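Local structure of D-alanyl-D-alanine carboxypeptidase (4RYE) at residues 19-32 and 228-240. The protein probably trims the terminal D-alanine from peptidoglycan stem pentapeptides, and shows D,D-carboxypeptidase activity in vitro as a member of the peptidase S11 family. Numbering follows the deposited sequence.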
loop_
_atom_site.group_PDB
_atom_site.type_symbol
_atom_site.label_atom_id
_atom_site.label_comp_id
_atom_site.label_asym_id
_atom_site.label_seq_id
_atom_site.Cartn_x
_atom_site.Cartn_y
_atom_site.Cartn_z
ATOM N N PRO A 19 -10.302 12.226 8.755
ATOM C CA PRO A 19 -10.266 12.746 7.383
ATOM C C PRO A 19 -10.650 11.725 6.312
ATOM O O PRO A 19 -11.137 12.134 5.258
ATOM C CB PRO A 19 -8.799 13.165 7.206
ATOM C CG PRO A 19 -8.042 12.367 8.230
ATOM C CD PRO A 19 -8.979 12.294 9.401
ATOM N N ALA A 20 -10.421 10.437 6.559
ATOM C CA ALA A 20 -10.708 9.412 5.546
ATOM C C ALA A 20 -12.210 9.280 5.304
ATOM O O ALA A 20 -12.974 9.125 6.249
ATOM C CB ALA A 20 -10.120 8.056 5.958
ATOM N N GLN A 21 -12.639 9.335 4.044
ATOM C CA GLN A 21 -14.070 9.213 3.759
ATOM C C GLN A 21 -14.555 7.758 3.663
ATOM O O GLN A 21 -15.733 7.494 3.880
ATOM C CB GLN A 21 -14.481 10.037 2.532
ATOM C CG GLN A 21 -14.430 11.546 2.781
ATOM C CD GLN A 21 -15.294 11.964 3.949
ATOM O OE1 GLN A 21 -16.519 12.015 3.836
ATOM N NE2 GLN A 21 -14.664 12.249 5.087
ATOM N N THR A 22 -13.661 6.827 3.325
ATOM C CA THR A 22 -13.968 5.403 3.477
ATOM C C THR A 22 -12.818 4.738 4.205
ATOM O O THR A 22 -11.686 5.177 4.090
ATOM C CB THR A 22 -14.159 4.661 2.132
ATOM O OG1 THR A 22 -12.878 4.380 1.558
ATOM C CG2 THR A 22 -15.032 5.484 1.152
ATOM N N TRP A 23 -13.110 3.682 4.954
ATOM C CA TRP A 23 -12.068 2.967 5.685
ATOM C C TRP A 23 -12.618 1.631 6.165
ATOM O O TRP A 23 -13.835 1.397 6.118
ATOM C CB TRP A 23 -11.523 3.805 6.864
ATOM C CG TRP A 23 -12.594 4.380 7.773
ATOM C CD1 TRP A 23 -13.109 5.649 7.739
ATOM C CD2 TRP A 23 -13.266 3.708 8.847
ATOM N NE1 TRP A 23 -14.061 5.799 8.713
ATOM C CE2 TRP A 23 -14.181 4.620 9.405
ATOM C CE3 TRP A 23 -13.189 2.418 9.381
ATOM C CZ2 TRP A 23 -15.013 4.286 10.479
ATOM C CZ3 TRP A 23 -14.019 2.083 10.445
ATOM C CH2 TRP A 23 -14.918 3.011 10.978
ATOM N N ILE A 24 -11.724 0.757 6.610
ATOM C CA ILE A 24 -12.122 -0.556 7.123
ATOM C C ILE A 24 -11.091 -0.983 8.150
ATOM O O ILE A 24 -9.944 -0.570 8.073
ATOM C CB ILE A 24 -12.235 -1.605 5.973
ATOM C CG1 ILE A 24 -12.906 -2.896 6.451
ATOM C CG2 ILE A 24 -10.871 -1.897 5.337
ATOM C CD1 ILE A 24 -13.236 -3.875 5.311
ATOM N N VAL A 25 -11.508 -1.761 9.142
ATOM C CA VAL A 25 -10.598 -2.337 10.129
ATOM C C VAL A 25 -10.885 -3.824 10.145
ATOM O O VAL A 25 -12.028 -4.241 10.360
ATOM C CB VAL A 25 -10.836 -1.785 11.553
ATOM C CG1 VAL A 25 -9.832 -2.403 12.534
ATOM C CG2 VAL A 25 -10.709 -0.266 11.571
ATOM N N ALA A 26 -9.869 -4.629 9.869
ATOM C CA ALA A 26 -10.068 -6.069 9.766
ATOM C C ALA A 26 -8.954 -6.797 10.506
ATOM O O ALA A 26 -7.916 -6.201 10.836
ATOM C CB ALA A 26 -10.150 -6.511 8.292
ATOM N N ASP A 27 -9.183 -8.078 10.782
ATOM C CA ASP A 27 -8.206 -8.911 11.468
ATOM C C ASP A 27 -7.389 -9.600 10.381
ATOM O O ASP A 27 -7.939 -10.284 9.517
ATOM C CB ASP A 27 -8.931 -9.932 12.349
ATOM C CG ASP A 27 -7.980 -10.824 13.156
ATOM O OD1 ASP A 27 -7.055 -11.432 12.577
ATOM O OD2 ASP A 27 -8.187 -10.940 14.383
ATOM N N LEU A 28 -6.078 -9.401 10.424
ATOM C CA LEU A 28 -5.153 -9.905 9.412
ATOM C C LEU A 28 -5.180 -11.435 9.299
ATOM O O LEU A 28 -4.982 -11.997 8.215
ATOM C CB LEU A 28 -3.737 -9.426 9.767
ATOM C CG LEU A 28 -2.604 -9.559 8.755
ATOM C CD1 LEU A 28 -2.859 -8.702 7.514
ATOM C CD2 LEU A 28 -1.295 -9.181 9.419
ATOM N N ASP A 29 -5.436 -12.108 10.416
ATOM C CA ASP A 29 -5.360 -13.564 10.459
ATOM C C ASP A 29 -6.699 -14.268 10.205
ATOM O O ASP A 29 -6.769 -15.212 9.422
ATOM C CB ASP A 29 -4.731 -14.020 11.785
ATOM C CG ASP A 29 -3.294 -13.547 11.929
ATOM O OD1 ASP A 29 -2.440 -14.021 11.153
ATOM O OD2 ASP A 29 -3.017 -12.692 12.801
ATOM N N SER A 30 -7.761 -13.808 10.860
ATOM C CA SER A 30 -9.060 -14.466 10.754
ATOM C C SER A 30 -9.911 -13.935 9.595
ATOM O O SER A 30 -10.810 -14.625 9.118
ATOM C CB SER A 30 -9.835 -14.310 12.054
ATOM O OG SER A 30 -10.310 -12.981 12.181
ATOM N N GLY A 31 -9.621 -12.718 9.139
ATOM C CA GLY A 31 -10.406 -12.083 8.090
ATOM C C GLY A 31 -11.716 -11.462 8.566
ATOM O O GLY A 31 -12.498 -10.960 7.746
ATOM N N GLN A 32 -11.971 -11.501 9.878
ATOM C CA GLN A 32 -13.119 -10.797 10.462
ATOM C C GLN A 32 -13.011 -9.304 10.178
ATOM O O GLN A 32 -11.932 -8.732 10.279
ATOM C CB GLN A 32 -13.152 -10.947 11.985
ATOM C CG GLN A 32 -13.373 -12.338 12.537
ATOM C CD GLN A 32 -12.994 -12.405 14.016
ATOM O OE1 GLN A 32 -11.832 -12.646 14.360
ATOM N NE2 GLN A 32 -13.967 -12.154 14.896
ATOM N N ARG A 228 -3.078 -10.052 18.691
ATOM C CA ARG A 228 -3.957 -9.896 17.528
ATOM C C ARG A 228 -3.270 -9.034 16.468
ATOM O O ARG A 228 -2.489 -8.155 16.792
ATOM C CB ARG A 228 -5.281 -9.254 17.952
ATOM C CG ARG A 228 -6.318 -9.161 16.853
ATOM C CD ARG A 228 -7.686 -8.689 17.368
ATOM N NE ARG A 228 -8.729 -9.185 16.474
ATOM C CZ ARG A 228 -10.035 -8.966 16.612
ATOM N NH1 ARG A 228 -10.495 -8.220 17.603
ATOM N NH2 ARG A 228 -10.880 -9.488 15.735
ATOM N N ARG A 229 -3.548 -9.296 15.198
ATOM C CA ARG A 229 -2.964 -8.495 14.135
ATOM C C ARG A 229 -4.080 -7.888 13.292
ATOM O O ARG A 229 -4.998 -8.588 12.860
ATOM C CB ARG A 229 -2.010 -9.361 13.307
ATOM C CG ARG A 229 -0.987 -10.108 14.185
ATOM C CD ARG A 229 0.196 -10.647 13.393
ATOM N NE ARG A 229 -0.189 -11.730 12.493
ATOM C CZ ARG A 229 0.664 -12.374 11.700
ATOM N NH1 ARG A 229 1.944 -12.036 11.697
ATOM N NH2 ARG A 229 0.243 -13.349 10.910
ATOM N N LEU A 230 -4.000 -6.581 13.070
ATOM C CA LEU A 230 -5.060 -5.869 12.373
ATOM C C LEU A 230 -4.541 -5.269 11.087
ATOM O O LEU A 230 -3.360 -4.961 10.964
ATOM C CB LEU A 230 -5.638 -4.748 13.246
ATOM C CG LEU A 230 -6.334 -5.139 14.564
ATOM C CD1 LEU A 230 -6.841 -3.900 15.302
ATOM C CD2 LEU A 230 -7.485 -6.128 14.328
ATOM N N VAL A 231 -5.447 -5.078 10.139
ATOM C CA VAL A 231 -5.102 -4.420 8.902
ATOM C C VAL A 231 -6.176 -3.370 8.632
ATOM O O VAL A 231 -7.368 -3.617 8.843
ATOM C CB VAL A 231 -4.953 -5.439 7.749
ATOM C CG1 VAL A 231 -6.225 -6.259 7.571
ATOM C CG2 VAL A 231 -4.572 -4.745 6.446
ATOM N N ILE A 232 -5.756 -2.183 8.217
ATOM C CA ILE A 232 -6.726 -1.128 7.943
ATOM C C ILE A 232 -6.438 -0.526 6.592
ATOM O O ILE A 232 -5.330 -0.653 6.067
ATOM C CB ILE A 232 -6.680 0.003 8.990
ATOM C CG1 ILE A 232 -5.347 0.749 8.908
ATOM C CG2 ILE A 232 -6.937 -0.539 10.391
ATOM C CD1 ILE A 232 -5.275 2.000 9.795
ATOM N N ALA A 233 -7.453 0.114 6.026
ATOM C CA ALA A 233 -7.267 0.928 4.831
ATOM C C ALA A 233 -8.131 2.163 4.963
ATOM O O ALA A 233 -9.176 2.134 5.613
ATOM C CB ALA A 233 -7.614 0.145 3.568
HETATM N N MSE A 234 -7.674 3.257 4.374
HETATM C CA MSE A 234 -8.365 4.528 4.451
HETATM C C MSE A 234 -8.251 5.167 3.076
HETATM O O MSE A 234 -7.172 5.173 2.491
HETATM C CB MSE A 234 -7.696 5.409 5.507
HETATM C CG MSE A 234 -7.851 4.883 6.920
HETATM SE SE MSE A 234 -6.455 5.538 8.133
HETATM C CE MSE A 234 -6.585 7.444 7.756
HETATM N N MSE A 235 -9.355 5.672 2.539
HETATM C CA MSE A 235 -9.321 6.253 1.202
HETATM C C MSE A 235 -9.993 7.612 1.133
HETATM O O MSE A 235 -10.819 7.964 1.987
HETATM C CB MSE A 235 -10.000 5.332 0.180
HETATM C CG MSE A 235 -9.572 3.881 0.196
HETATM SE SE MSE A 235 -10.284 2.978 -1.404
HETATM C CE MSE A 235 -8.970 3.605 -2.720
ATOM N N TYR A 236 -9.635 8.359 0.092
ATOM C CA TYR A 236 -10.352 9.565 -0.301
ATOM C C TYR A 236 -10.476 10.602 0.813
ATOM O O TYR A 236 -11.569 11.110 1.084
ATOM C CB TYR A 236 -11.736 9.194 -0.837
ATOM C CG TYR A 236 -12.287 10.218 -1.783
ATOM C CD1 TYR A 236 -11.631 10.505 -2.970
ATOM C CD2 TYR A 236 -13.456 10.899 -1.495
ATOM C CE1 TYR A 236 -12.130 11.449 -3.851
ATOM C CE2 TYR A 236 -13.965 11.843 -2.364
ATOM C CZ TYR A 236 -13.296 12.115 -3.542
ATOM O OH TYR A 236 -13.792 13.056 -4.417
ATOM N N GLY A 237 -9.356 10.933 1.445
ATOM C CA GLY A 237 -9.390 11.840 2.576
ATOM C C GLY A 237 -8.516 13.058 2.416
ATOM O O GLY A 237 -7.519 13.028 1.691
ATOM N N LEU A 238 -8.902 14.143 3.085
ATOM C CA LEU A 238 -8.090 15.342 3.130
ATOM C C LEU A 238 -8.003 15.840 4.567
ATOM O O LEU A 238 -9.018 15.934 5.261
ATOM C CB LEU A 238 -8.676 16.429 2.225
ATOM C CG LEU A 238 -8.619 16.150 0.723
ATOM C CD1 LEU A 238 -9.324 17.245 -0.061
ATOM C CD2 LEU A 238 -7.181 15.985 0.253
ATOM N N VAL A 239 -6.788 16.154 5.010
ATOM C CA VAL A 239 -6.572 16.656 6.363
ATOM C C VAL A 239 -6.903 18.142 6.470
ATOM O O VAL A 239 -6.419 18.957 5.684
ATOM C CB VAL A 239 -5.123 16.421 6.831
ATOM C CG1 VAL A 239 -4.925 16.962 8.245
ATOM C CG2 VAL A 239 -4.789 14.948 6.776
ATOM N N LYS A 240 -7.738 18.492 7.441
ATOM C CA LYS A 240 -8.076 19.891 7.685
ATOM C C LYS A 240 -7.153 20.476 8.753
ATOM O O LYS A 240 -6.671 19.747 9.626
ATOM C CB LYS A 240 -9.541 20.003 8.112
ATOM C CG LYS A 240 -10.491 19.333 7.127
ATOM C CD LYS A 240 -11.873 19.106 7.719
ATOM C CE LYS A 240 -12.704 18.157 6.847
ATOM N NZ LYS A 240 -12.215 16.732 6.884
HETATM O O HOH W 1 -4.950 -11.690 14.412
#
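Thr22 to Asp27 pair with Leu230 to Met235 in the six-stranded antiparallel sheet, where strand 22-27 lies between 228-237 and 32-37; joining an early strand to a late one is consistent with the central, helix-flanked sheet of the beta-lactamase/penicillin-binding fold. The pairing is secured at one end by salt bridges. Among its backbone bonds, Val231 N reaches Ala26 O at 2.8 Å, while Leu28 N to Arg229 O prolongs the ladder past the end of strand 22-27. At the other end Gln21 and Thr22 both face Met235 in a classic beta bulge, their amides sharing its carbonyl through two weak bonds.

Two salt bridges of unlike geometry hold the turn. Arg229 takes Asp29 side-on, NH2 to OD1 at 2.8 Å and NE to OD2 at 3.0 Å, each oxygen using its syn lone pair and the planes only 6° apart; Leu28 CD2 lies over one guanidinium face. Arg228, extended from CG to NE, instead brings NE to Asp27 OD2 at 2.8 Å on the anti side, tilted out of the carboxylate plane, the planes turned 54°. Asp27 CG stands anti to the backbone N (chi1 -178°), and OD1 accepts from Asp29 N and Ser30 N in an Asx turn and motif. A water bridges Asp27 OD1, Asp29 OD2 and Arg229 N.

Apolar contacts line both faces. Val25 and Ile232 lie side by side, pointing the same way, their CG2 methyls 4.0 Å apart. Ala20 CB meets CB of Met234, present as selenomethionine, at 3.6 Å near helix 246-259; Ile24, Val231 and Ala233 pack on Val159 of helix 155-166.

Asp27 thus divides its carboxylate between its own turn and the partner strand, fixing both together.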